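PDB 6Y56: uncharacterized protein from Mycobacterium tuberculosis, which is the nucleotidyltransferase toxin MenT4 of a toxin-antitoxin system and probably blocks growth by modifying tRNA acceptor stems. Local coordinates for residues K56-N61 with A190-D195; A162-C167 with R200-L205. All coordinates share one frame; numbering follows the deposited sequence.

Overall arrangement
Contacts 1 and 2 are neighbours in space, their centres about 14 Å apart and each about 12 to 13 Å from the centre of the protein. Contact 1 joins the end of helix 50-59, in the part built round the mixed sheet, to the loop ahead of helix 196-212; contact 2 packs the start of helix 163-174 against that helix. Glu-163 of contact 2 ties the two together: its OE2 takes a salt bridge from NE of Arg-192 at 2.8 Å, while NH2 of Arg-58 packs 3.5 Å from the backbone N of Glu-163. In sequence the four segments alternate, so the two connections cross along the chain. This geometry alone ties neither contact to the catalytic centre.

Contact 1: residues K56-N61 with A190-D195; sequences KCRLGN and ASRTID
Arg-58 and Arg-192 cross at about a right angle, and the contact is made through the aliphatic part of one chain and the head of the other: CD of Arg-58 lies 4.2 Å from NH2 of Arg-192. The two guanidinium planes are inclined by 53°, so the heads do not stack. Leu-59 supplies the second touch, its CD2 methyl standing 4.2 Å from NH1 of Arg-192. Both carbons approach the guanidinium of Arg-192 obliquely. A bend in the Arg-192 chain at chi3 (63°) puts NH1 near Leu-59 and NH2 near Arg-58, with NE within reach of Glu-163, whereas Arg-58 runs extended from CG to NE.

A water links the heads. It lies in the plane of the Arg-58 guanidinium, at its edge, and accepts from NH1 of Arg-58 at 3.0 Å; its bond from NH2 of Arg-192, at 3.2 Å, is weak. The nitrogens themselves, NH1 of Arg-58 and NH2 of Arg-192, stay 4.7 Å apart.

Acidic partners probably offset the closeness of the like charges. NE of Arg-192 forms a salt bridge with Glu-163, and NH2 of Arg-58 one with Glu-138 as well as a hydrogen bond to the carbonyl of Val-161; Glu-163 also makes a long, weak ion pair with Arg-58.

The result is a pair of arginines set among carboxylates and linked, weakly on the Arg-192 side, through a water. It joins the end of helix 50-59, the helix that follows strand 47-49 in the nucleotidyltransferase fold, to a loop between two helices of the later, largely helical region.

Contact 2: residues A162-C167 with R200-L205; sequences AEAEAC and RRLWVL
Glu-165 and Leu-202 mark the closest approach of the two helical backbones, with a CA-CA distance of 6.7 Å, near enough for one side chain to reach the main chain opposite. That side chain is Leu-202, whose CB is directed at helix 163-174. With CD1 anti to CA (chi2 171°), the chain continues outward from CB through CG, and the CD1 methyl rests on the first turn of the other helix, 4.0 Å from CA of Glu-165 and 4.1 Å from the backbone N of Glu-165. The same methyl is 4.1 Å from the carbonyl O of Ala-164, so it sits against the peptide between the two residues. On the side-chain side it meets CB of Ala-164 at 4.4 Å and CB of Glu-165 at 4.2 Å; the small methyl of Ala-164 adds a modest apolar surface.

This is helix-to-helix packing in the helical region that follows the sheet of the nucleotidyltransferase fold, made where helix 163-174 begins. Ala-162 is the N-cap residue, and its carbonyl O receives the first-turn bond from N of Ala-166 at 2.8 Å. Leu-202 also touches Leu-135 of a loop and Leu-291 of helix 281-292, which places its side chain among three parts of the chain.

Glu-165 offers Leu-202 its CA and CB, while its extended side chain carries the carboxylate to other partners, which satisfy this buried group and probably favour its charged form. OE1 accepts from the backbone N of Leu-135, and OE2 from that of Ala-134; OE2 also forms a salt bridge with Lys-206, which stands on helix 196-212 one turn on from Leu-202.

Contact 1: residues K56-N61 with A190-D195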
loop_
_atom_site.group_PDB
_atom_site.type_symbol
_atom_site.label_atom_id
_atom_site.label_comp_id
_atom_site.label_asym_id
_atom_site.label_seq_id
_atom_site.Cartn_x
_atom_site.Cartn_y
_atom_site.Cartn_z
ATOM N N LYS A 56 2.403 1.586 8.742
ATOM C CA LYS A 56 2.830 0.788 9.894
ATOM C C LYS A 56 4.321 0.923 10.156
ATOM O O LYS A 56 4.751 0.942 11.319
ATOM C CB LYS A 56 2.526 -0.698 9.682
ATOM C CG LYS A 56 1.069 -1.035 9.458
ATOM C CD LYS A 56 0.197 -0.549 10.596
ATOM C CE LYS A 56 -1.240 -1.028 10.414
ATOM N NZ LYS A 56 -2.110 -0.638 11.565
ATOM N N CYS A 57 5.128 0.979 9.102
ATOM C CA CYS A 57 6.548 0.716 9.228
ATOM C C CYS A 57 7.422 1.892 8.826
ATOM O O CYS A 57 8.641 1.828 9.028
ATOM C CB CYS A 57 6.910 -0.518 8.384
ATOM S SG CYS A 57 6.194 -2.051 9.061
ATOM N N ARG A 58 6.846 2.961 8.282
ATOM C CA ARG A 58 7.648 4.122 7.931
ATOM C C ARG A 58 7.120 5.419 8.522
ATOM O O ARG A 58 7.919 6.234 8.992
ATOM C CB ARG A 58 7.748 4.232 6.410
ATOM C CG ARG A 58 8.429 3.015 5.775
ATOM C CD ARG A 58 8.864 3.290 4.357
ATOM N NE ARG A 58 9.286 2.079 3.662
ATOM C CZ ARG A 58 10.493 1.536 3.724
ATOM N NH1 ARG A 58 11.444 2.095 4.476
ATOM N NH2 ARG A 58 10.746 0.424 3.026
ATOM N N LEU A 59 5.807 5.637 8.522
ATOM C CA LEU A 59 5.253 6.916 8.955
ATOM C C LEU A 59 4.666 6.892 10.359
ATOM O O LEU A 59 4.819 7.872 11.097
ATOM C CB LEU A 59 4.178 7.400 7.970
ATOM C CG LEU A 59 4.628 7.576 6.519
ATOM C CD1 LEU A 59 3.466 8.089 5.682
ATOM C CD2 LEU A 59 5.820 8.526 6.393
ATOM N N GLY A 60 3.964 5.830 10.734
ATOM C CA GLY A 60 3.253 5.832 12.000
ATOM C C GLY A 60 2.287 6.998 12.069
ATOM O O GLY A 60 1.521 7.261 11.139
ATOM N N ASN A 61 2.315 7.698 13.204
ATOM C CA ASN A 61 1.385 8.820 13.513
ATOM C C ASN A 61 1.525 9.999 12.541
ATOM O O ASN A 61 0.593 10.819 12.502
ATOM C CB ASN A 61 1.529 9.273 14.967
ATOM C CG ASN A 61 2.892 9.859 15.267
ATOM O OD1 ASN A 61 2.990 10.929 15.859
ATOM N ND2 ASN A 61 3.949 9.173 14.866
ATOM N N ALA A 190 7.237 12.734 -1.412
ATOM C CA ALA A 190 7.840 13.973 -1.883
ATOM C C ALA A 190 8.599 14.713 -0.794
ATOM O O ALA A 190 9.414 15.587 -1.113
ATOM C CB ALA A 190 6.762 14.878 -2.474
ATOM N N SER A 191 8.341 14.401 0.472
ATOM C CA SER A 191 9.046 15.011 1.593
ATOM C C SER A 191 10.239 14.190 2.058
ATOM O O SER A 191 10.937 14.610 2.986
ATOM C CB SER A 191 8.089 15.224 2.771
ATOM O OG SER A 191 7.840 13.994 3.423
ATOM N N ARG A 192 10.486 13.038 1.448
ATOM C CA ARG A 192 11.545 12.125 1.849
ATOM C C ARG A 192 12.590 12.036 0.747
ATOM O O ARG A 192 12.402 12.541 -0.362
ATOM C CB ARG A 192 10.956 10.743 2.163
ATOM C CG ARG A 192 9.992 10.772 3.355
ATOM C CD ARG A 192 9.125 9.517 3.458
ATOM N NE ARG A 192 9.922 8.317 3.673
ATOM C CZ ARG A 192 10.306 7.878 4.866
ATOM N NH1 ARG A 192 9.958 8.535 5.965
ATOM N NH2 ARG A 192 11.039 6.778 4.953
ATOM N N THR A 193 13.716 11.401 1.070
ATOM C CA THR A 193 14.733 11.160 0.055
ATOM C C THR A 193 14.163 10.243 -1.016
ATOM O O THR A 193 13.504 9.251 -0.706
ATOM C CB THR A 193 15.962 10.515 0.696
ATOM O OG1 THR A 193 16.620 11.478 1.526
ATOM C CG2 THR A 193 16.933 10.040 -0.374
ATOM N N ILE A 194 14.394 10.598 -2.278
ATOM C CA ILE A 194 13.921 9.824 -3.422
ATOM C C ILE A 194 15.127 9.468 -4.270
ATOM O O ILE A 194 15.905 10.349 -4.645
ATOM C CB ILE A 194 12.902 10.608 -4.271
ATOM C CG1 ILE A 194 11.646 10.920 -3.453
ATOM C CG2 ILE A 194 12.522 9.823 -5.539
ATOM C CD1 ILE A 194 10.574 11.657 -4.251
ATOM N N ASP A 195 15.285 8.181 -4.560
ATOM C CA ASP A 195 16.315 7.706 -5.485
ATOM C C ASP A 195 15.721 7.862 -6.879
ATOM O O ASP A 195 15.079 6.958 -7.413
ATOM C CB ASP A 195 16.647 6.251 -5.187
ATOM C CG ASP A 195 17.795 5.718 -6.022
ATOM O OD1 ASP A 195 18.216 6.384 -6.994
ATOM O OD2 ASP A 195 18.261 4.607 -5.702
HETATM O O HOH W 1 11.561 4.117 6.646
#

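Contact 2: residues A162-C167 with R200-L205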
loop_
_atom_site.group_PDB
_atom_site.type_symbol
_atom_site.label_atom_id
_atom_site.label_comp_id
_atom_site.label_asym_id
_atom_site.label_seq_id
_atom_site.Cartn_x
_atom_site.Cartn_y
_atom_site.Cartn_z
ATOM N N ALA A 162 10.557 -2.272 -0.663
ATOM C CA ALA A 162 11.552 -1.212 -0.644
ATOM C C ALA A 162 10.887 0.114 -0.964
ATOM O O ALA A 162 9.934 0.184 -1.752
ATOM C CB ALA A 162 12.634 -1.493 -1.683
ATOM N N GLU A 163 11.399 1.183 -0.352
ATOM C CA GLU A 163 10.752 2.480 -0.476
ATOM C C GLU A 163 10.712 2.975 -1.923
ATOM O O GLU A 163 9.709 3.553 -2.347
ATOM C CB GLU A 163 11.415 3.501 0.445
ATOM C CG GLU A 163 10.643 4.790 0.481
ATOM C CD GLU A 163 11.089 5.731 1.574
ATOM O OE1 GLU A 163 11.695 5.262 2.563
ATOM O OE2 GLU A 163 10.801 6.940 1.442
ATOM N N ALA A 164 11.783 2.765 -2.691
ATOM C CA ALA A 164 11.774 3.186 -4.093
ATOM C C ALA A 164 10.704 2.441 -4.876
ATOM O O ALA A 164 10.063 3.011 -5.770
ATOM C CB ALA A 164 13.136 2.930 -4.729
ATOM N N GLU A 165 10.512 1.154 -4.568
ATOM C CA GLU A 165 9.499 0.366 -5.254
ATOM C C GLU A 165 8.092 0.766 -4.819
ATOM O O GLU A 165 7.172 0.784 -5.638
ATOM C CB GLU A 165 9.761 -1.125 -5.044
ATOM C CG GLU A 165 8.842 -2.016 -5.854
ATOM C CD GLU A 165 9.415 -3.390 -6.099
ATOM O OE1 GLU A 165 10.363 -3.796 -5.386
ATOM O OE2 GLU A 165 8.914 -4.077 -7.008
ATOM N N ALA A 166 7.900 1.079 -3.536
ATOM C CA ALA A 166 6.591 1.548 -3.091
ATOM C C ALA A 166 6.204 2.836 -3.806
ATOM O O ALA A 166 5.050 3.007 -4.228
ATOM C CB ALA A 166 6.609 1.774 -1.577
ATOM N N CYS A 167 7.168 3.745 -3.974
ATOM C CA CYS A 167 6.889 4.988 -4.675
ATOM C C CYS A 167 6.564 4.716 -6.143
ATOM O O CYS A 167 5.584 5.254 -6.679
ATOM C CB CYS A 167 8.084 5.924 -4.523
ATOM S SG CYS A 167 7.789 7.585 -5.134
ATOM N N ARG A 200 12.142 6.267 -11.243
ATOM C CA ARG A 200 11.663 6.478 -12.603
ATOM C C ARG A 200 11.747 5.198 -13.423
ATOM O O ARG A 200 10.810 4.862 -14.162
ATOM C CB ARG A 200 12.483 7.591 -13.251
ATOM C CG ARG A 200 12.115 7.905 -14.695
ATOM C CD ARG A 200 12.907 9.104 -15.235
ATOM N NE ARG A 200 14.341 8.879 -15.128
ATOM C CZ ARG A 200 15.207 9.696 -14.539
ATOM N NH1 ARG A 200 14.829 10.851 -14.010
ATOM N NH2 ARG A 200 16.485 9.355 -14.502
ATOM N N ARG A 201 12.866 4.476 -13.311
ATOM C CA ARG A 201 13.031 3.213 -14.022
ATOM C C ARG A 201 11.980 2.205 -13.588
ATOM O O ARG A 201 11.305 1.594 -14.427
ATOM C CB ARG A 201 14.451 2.677 -13.801
ATOM C CG ARG A 201 14.717 1.264 -14.322
ATOM C CD ARG A 201 14.463 1.141 -15.812
ATOM N NE ARG A 201 15.280 2.055 -16.608
ATOM C CZ ARG A 201 16.385 1.707 -17.262
ATOM N NH1 ARG A 201 17.036 2.612 -17.985
ATOM N NH2 ARG A 201 16.835 0.460 -17.203
ATOM N N LEU A 202 11.805 2.043 -12.280
ATOM C CA LEU A 202 10.821 1.094 -11.773
ATOM C C LEU A 202 9.410 1.484 -12.188
ATOM O O LEU A 202 8.593 0.609 -12.489
ATOM C CB LEU A 202 10.917 1.000 -10.252
ATOM C CG LEU A 202 12.090 0.200 -9.708
ATOM C CD1 LEU A 202 12.158 0.385 -8.203
ATOM C CD2 LEU A 202 11.905 -1.259 -10.065
ATOM N N TRP A 203 9.098 2.787 -12.190
ATOM C CA TRP A 203 7.779 3.251 -12.618
ATOM C C TRP A 203 7.474 2.786 -14.037
ATOM O O TRP A 203 6.415 2.209 -14.306
ATOM C CB TRP A 203 7.721 4.779 -12.526
ATOM C CG TRP A 203 6.477 5.412 -13.066
ATOM C CD1 TRP A 203 5.192 5.160 -12.687
ATOM C CD2 TRP A 203 6.409 6.422 -14.074
ATOM N NE1 TRP A 203 4.331 5.966 -13.392
ATOM C CE2 TRP A 203 5.050 6.746 -14.255
ATOM C CE3 TRP A 203 7.367 7.084 -14.841
ATOM C CZ2 TRP A 203 4.621 7.709 -15.175
ATOM C CZ3 TRP A 203 6.948 8.034 -15.746
ATOM C CH2 TRP A 203 5.581 8.337 -15.907
ATOM N N VAL A 204 8.412 3.000 -14.957
ATOM C CA VAL A 204 8.191 2.585 -16.339
ATOM C C VAL A 204 7.990 1.079 -16.424
ATOM O O VAL A 204 7.107 0.596 -17.141
ATOM C CB VAL A 204 9.346 3.061 -17.240
ATOM C CG1 VAL A 204 9.201 2.493 -18.659
ATOM C CG2 VAL A 204 9.386 4.570 -17.265
ATOM N N LEU A 205 8.814 0.309 -15.703
ATOM C CA LEU A 205 8.713 -1.148 -15.758
ATOM C C LEU A 205 7.415 -1.637 -15.129
ATOM O O LEU A 205 6.816 -2.607 -15.614
ATOM C CB LEU A 205 9.922 -1.793 -15.077
ATOM C CG LEU A 205 11.274 -1.456 -15.706
ATOM C CD1 LEU A 205 12.429 -2.000 -14.884
ATOM C CD2 LEU A 205 11.387 -1.962 -17.139
#